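Local coordinates for ABC transporter periplasmic-binding protein YtfQ (Mycobacterium smegmatis, PDB 6HB0) that probably binds a sugar, apparently L-arabinofuranose, as the solute-binding component of a mycobacterial ABC transporter, at residues V242-D247 against I260-P265. Numbering follows the deposited sequence.
Sequences VDATHD and IVECNP. With ZN (zinc ion), chain F.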
# COMPACT_ATOMS: atom_id res chain seq x y z
N VAL A 242 -8.94 -4.48 -2.37
CA VAL A 242 -7.86 -3.55 -2.17
C VAL A 242 -7.04 -3.42 -3.44
O VAL A 242 -6.83 -4.40 -4.13
CB VAL A 242 -6.98 -4.03 -1.01
CG1 VAL A 242 -5.88 -3.02 -0.73
CG2 VAL A 242 -7.83 -4.28 0.24
N ASP A 243 -6.56 -2.21 -3.72
CA ASP A 243 -5.62 -1.84 -4.82
C ASP A 243 -6.38 -1.14 -5.96
O ASP A 243 -7.15 -1.75 -6.71
CB ASP A 243 -4.83 -3.00 -5.44
CG ASP A 243 -3.88 -3.70 -4.50
OD1 ASP A 243 -3.40 -3.14 -3.50
OD2 ASP A 243 -3.59 -4.85 -4.82
N ALA A 244 -6.15 0.15 -6.11
CA ALA A 244 -6.81 0.90 -7.14
C ALA A 244 -5.97 0.86 -8.41
O ALA A 244 -5.42 1.87 -8.83
CB ALA A 244 -7.02 2.31 -6.65
N THR A 245 -5.82 -0.32 -8.97
CA THR A 245 -5.05 -0.50 -10.17
C THR A 245 -5.96 -0.28 -11.39
O THR A 245 -7.21 -0.24 -11.30
CB THR A 245 -4.53 -1.93 -10.26
OG1 THR A 245 -5.64 -2.83 -10.35
CG2 THR A 245 -3.66 -2.29 -9.08
N HIS A 246 -5.35 -0.17 -12.54
CA HIS A 246 -6.11 0.01 -13.77
C HIS A 246 -7.21 -1.10 -13.95
O HIS A 246 -8.38 -0.78 -14.21
CB HIS A 246 -5.18 0.04 -15.00
CG HIS A 246 -5.75 0.80 -16.16
ND1 HIS A 246 -5.28 2.05 -16.52
CD2 HIS A 246 -6.77 0.52 -17.00
CE1 HIS A 246 -6.02 2.51 -17.52
NE2 HIS A 246 -6.93 1.60 -17.84
N ASP A 247 -6.82 -2.36 -13.82
CA ASP A 247 -7.76 -3.46 -14.10
C ASP A 247 -8.84 -3.59 -13.04
O ASP A 247 -10.01 -3.89 -13.37
CB ASP A 247 -7.02 -4.76 -14.35
CG ASP A 247 -6.24 -4.71 -15.69
OD1 ASP A 247 -6.44 -3.78 -16.53
OD2 ASP A 247 -5.43 -5.61 -15.92
N ILE A 260 -13.40 -0.26 -4.18
CA ILE A 260 -11.97 -0.43 -4.05
C ILE A 260 -11.41 0.55 -3.04
O ILE A 260 -11.82 1.71 -2.97
CB ILE A 260 -11.31 -0.26 -5.41
CG1 ILE A 260 -11.60 -1.46 -6.29
CG2 ILE A 260 -9.78 -0.12 -5.25
CD1 ILE A 260 -11.17 -1.21 -7.72
N VAL A 261 -10.48 0.08 -2.21
CA VAL A 261 -9.74 0.91 -1.29
C VAL A 261 -8.25 0.75 -1.54
O VAL A 261 -7.81 -0.32 -2.00
CB VAL A 261 -10.03 0.60 0.20
CG1 VAL A 261 -11.49 0.87 0.50
CG2 VAL A 261 -9.70 -0.82 0.53
N GLU A 262 -7.47 1.76 -1.21
CA GLU A 262 -6.01 1.65 -1.24
C GLU A 262 -5.45 2.63 -0.29
O GLU A 262 -5.96 3.74 -0.20
CB GLU A 262 -5.46 1.92 -2.63
CG GLU A 262 -3.95 1.72 -2.70
CD GLU A 262 -3.34 2.00 -4.06
OE1 GLU A 262 -3.92 1.52 -5.04
OE2 GLU A 262 -2.24 2.64 -4.13
N CYS A 263 -4.41 2.23 0.45
CA CYS A 263 -3.59 3.13 1.20
C CYS A 263 -2.33 3.29 0.34
O CYS A 263 -1.63 2.31 0.05
CB CYS A 263 -3.21 2.57 2.56
SG CYS A 263 -2.26 3.73 3.57
N ASN A 264 -2.03 4.50 -0.07
CA ASN A 264 -0.88 4.73 -0.94
C ASN A 264 0.48 4.48 -0.24
O ASN A 264 0.64 4.63 0.95
CB ASN A 264 -0.82 6.17 -1.44
CG ASN A 264 -1.88 6.53 -2.42
OD1 ASN A 264 -2.17 7.71 -2.56
ND2 ASN A 264 -2.43 5.58 -3.14
N PRO A 265 1.47 4.11 -1.04
CA PRO A 265 2.83 4.30 -0.54
C PRO A 265 3.19 5.78 -0.47
O PRO A 265 2.41 6.69 -0.87
CB PRO A 265 3.68 3.61 -1.59
CG PRO A 265 2.93 3.85 -2.85
CD PRO A 265 1.46 3.79 -2.47
ZN ZN F . -3.91 5.07 4.35
O HOH W 1 -3.06 6.64 5.30
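The CG2 methyl of Ile-260 packs against the bend of chain from Asp-243 to Ala-244, 3.4 Å from Asp-243 O and 3.9 Å from Ala-244 CB. The two segments belong to one beta-alpha-beta crossover, in which strand 238-242 runs through helix 246-253 into the neighbouring parallel strand 259-263, within one of the two sheets of a periplasmic binding protein fold. Val-261 bridges Val-242 in parallel register, its backbone bonding to Ala-241 and also taking Asp-243 N on its O at 2.8 Å, almost straight at hydrogen (166°). Val-242 and Val-261 project from the same face of the sheet and their side chains cross obliquely, CG2 to CG2, 3.9 Å apart, next to helix 126-140.

Past this point the chain leaves the sheet, and a side chain takes over from the strand backbone. Glu-262 sends CG anti to its backbone N (chi1 -176°) and remains extended to CD. Its OE1 accepts Ala-244 N through the anti lone pair at 2.8 Å, with Ala-244 CB resting 3.6 Å from the same oxygen. This acceptor grips the centre of an inverse gamma turn, closed by a weak bond from Thr-245 N to Asp-243 O. The turn leads to Thr-245, whose OG1 caps helix 246-253 at Gly-248 N. The CB of Asp-243 leaves the backbone away from the second strand, and its OD1 forms a salt bridge with Arg-34. Arg-34, and the zinc ion bound by Asp-216, probably offset some of the repulsion between Asp-243 and the carboxylates of Asp-216 and Glu-262.

One residue beyond Glu-262, Cys-263 shares a zinc ion with Glu-128, Asp-292 and a water. The other oxygen of Glu-262, OE2, receives Asn-264 ND2 at 3.1 Å from above the carboxylate plane, 53° out of it.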